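Local coordinates for Mgp-operon protein 3 (Mycoplasma pneumoniae, PDB 6RJ1) that probably serves as a surface adhesin of this human pathogen, a membrane-associated protein of cell adhesion that presumably binds sugars on host cells, at residues Val890-Arg895 with Val918-Ala923. Numbering follows the deposited sequence.
Sequences VITVSR and VQNGIA
The carboxamide of Asn920 lies across Val890 and reaches Thr892, making this the close-packed part of the contact. Its ND2 gives a hydrogen bond of 2.8 Å to Thr892 OG1, which lies within 2° of the amide plane; the two side chains cross at about a right angle. Thr892 OG1 is also hydrogen-bonded to Gly961 O, so this buried hydroxyl is gripped from two parts of the chain. Chi1 of 59° sets CG of Asn920 between the backbone N and the carbonyl carbon; the other end of the amide, OD1, faces back along its own chain and accepts a 3.0 Å bond from Ile922 N in the carbonyl plane. That closes an Asx turn at the corner where the chain leaves strand 914-920 and swings into strand 922-924; both pair with strand 888-896 in an antiparallel sheet. Before the corner the pairing is regular: Thr892 and Val918 form a hydrogen-bonded pair, in which Thr892 N donates to Val918 O at 2.8 Å and Val918 N to Thr892 O at 3.0 Å, followed by the non-hydrogen-bonded pair Ile891-Gln919. Asn920 N then donates to Val890 O at 3.1 Å. Beyond the turn the grip is slacker, since Val890 N to Ile922 O, 3.0 Å, is a weak bond bent to 124° at the hydrogen. Here Val890 and Ile922 lie side by side, CG2 to CG2 3.8 Å. On the face opposite Thr892 and Val918, the partly exposed Gln919 runs past Ile891 with a bent chain and meets it loosely, CG to CG1 at 4.2 Å, while Val846 touches both side chains.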
loop_
_atom_site.group_PDB
_atom_site.type_symbol
_atom_site.label_atom_id
_atom_site.label_comp_id
_atom_site.label_asym_id
_atom_site.label_seq_id
_atom_site.Cartn_x
_atom_site.Cartn_y
_atom_site.Cartn_z
ATOM N N VAL A 890 14.349 13.563 -12.485
ATOM C CA VAL A 890 13.710 14.421 -11.484
ATOM C C VAL A 890 12.368 14.974 -12.003
ATOM O O VAL A 890 12.299 15.526 -13.110
ATOM C CB VAL A 890 14.649 15.544 -10.943
ATOM C CG1 VAL A 890 14.060 16.225 -9.711
ATOM C CG2 VAL A 890 16.041 15.008 -10.627
ATOM N N ILE A 891 11.311 14.822 -11.188
ATOM C CA ILE A 891 9.972 15.336 -11.480
ATOM C C ILE A 891 9.669 16.536 -10.569
ATOM O O ILE A 891 9.976 16.503 -9.382
ATOM C CB ILE A 891 8.893 14.219 -11.398
ATOM C CG1 ILE A 891 8.926 13.339 -12.671
ATOM C CG2 ILE A 891 7.481 14.787 -11.136
ATOM C CD1 ILE A 891 8.116 12.029 -12.623
ATOM N N THR A 892 9.083 17.589 -11.131
ATOM C CA THR A 892 8.665 18.769 -10.386
ATOM C C THR A 892 7.145 18.745 -10.264
ATOM O O THR A 892 6.449 18.532 -11.262
ATOM C CB THR A 892 9.182 20.051 -11.061
ATOM O OG1 THR A 892 10.599 20.052 -10.981
ATOM C CG2 THR A 892 8.651 21.325 -10.405
ATOM N N VAL A 893 6.632 18.963 -9.047
ATOM C CA VAL A 893 5.194 19.031 -8.823
ATOM C C VAL A 893 4.817 20.464 -8.415
ATOM O O VAL A 893 5.401 21.019 -7.489
ATOM C CB VAL A 893 4.650 17.931 -7.881
ATOM C CG1 VAL A 893 3.151 18.092 -7.664
ATOM C CG2 VAL A 893 4.947 16.538 -8.438
ATOM N N SER A 894 3.879 21.073 -9.147
ATOM C CA SER A 894 3.433 22.441 -8.901
ATOM C C SER A 894 1.929 22.490 -8.662
ATOM O O SER A 894 1.206 21.623 -9.138
ATOM C CB SER A 894 3.798 23.332 -10.086
ATOM O OG SER A 894 3.435 22.753 -11.331
ATOM N N ARG A 895 1.460 23.512 -7.937
ATOM C CA ARG A 895 0.037 23.711 -7.661
ATOM C C ARG A 895 -0.664 24.309 -8.879
ATOM O O ARG A 895 -0.076 25.125 -9.593
ATOM C CB ARG A 895 -0.146 24.658 -6.469
ATOM C CG ARG A 895 0.105 24.041 -5.114
ATOM C CD ARG A 895 -0.103 25.075 -4.028
ATOM N NE ARG A 895 -0.074 24.486 -2.687
ATOM C CZ ARG A 895 1.032 24.264 -1.983
ATOM N NH1 ARG A 895 2.220 24.562 -2.487
ATOM N NH2 ARG A 895 0.959 23.728 -0.774
ATOM N N VAL A 918 5.721 17.117 -13.804
ATOM C CA VAL A 918 6.495 17.187 -15.048
ATOM C C VAL A 918 7.967 16.836 -14.836
ATOM O O VAL A 918 8.551 17.209 -13.820
ATOM C CB VAL A 918 6.367 18.553 -15.798
ATOM C CG1 VAL A 918 5.094 18.638 -16.622
ATOM C CG2 VAL A 918 6.499 19.750 -14.857
ATOM N N GLN A 919 8.570 16.155 -15.831
ATOM C CA GLN A 919 9.997 15.834 -15.879
ATOM C C GLN A 919 10.648 17.197 -16.135
ATOM O O GLN A 919 10.405 17.814 -17.173
ATOM C CB GLN A 919 10.275 14.845 -17.019
ATOM C CG GLN A 919 10.595 13.452 -16.526
ATOM C CD GLN A 919 11.973 12.996 -16.949
ATOM O OE1 GLN A 919 12.121 11.953 -17.603
ATOM N NE2 GLN A 919 13.017 13.758 -16.580
ATOM N N ASN A 920 11.364 17.713 -15.130
ATOM C CA ASN A 920 11.900 19.073 -15.114
ATOM C C ASN A 920 13.154 19.368 -15.962
ATOM O O ASN A 920 13.510 20.534 -16.083
ATOM C CB ASN A 920 12.160 19.508 -13.673
ATOM C CG ASN A 920 13.120 18.661 -12.865
ATOM O OD1 ASN A 920 14.083 18.068 -13.371
ATOM N ND2 ASN A 920 12.892 18.619 -11.565
ATOM N N GLY A 921 13.823 18.355 -16.500
ATOM C CA GLY A 921 15.039 18.574 -17.280
ATOM C C GLY A 921 16.298 18.011 -16.650
ATOM O O GLY A 921 17.328 17.905 -17.325
ATOM N N ILE A 922 16.237 17.656 -15.348
ATOM C CA ILE A 922 17.364 17.039 -14.657
ATOM C C ILE A 922 17.190 15.540 -14.849
ATOM O O ILE A 922 16.360 14.915 -14.188
ATOM C CB ILE A 922 17.509 17.426 -13.161
ATOM C CG1 ILE A 922 17.542 18.956 -12.949
ATOM C CG2 ILE A 922 18.755 16.750 -12.575
ATOM C CD1 ILE A 922 17.476 19.435 -11.469
ATOM N N ALA A 923 17.914 14.986 -15.817
ATOM C CA ALA A 923 17.875 13.568 -16.154
ATOM C C ALA A 923 19.186 13.139 -16.783
ATOM O O ALA A 923 19.903 13.966 -17.355
ATOM C CB ALA A 923 16.723 13.278 -17.101
#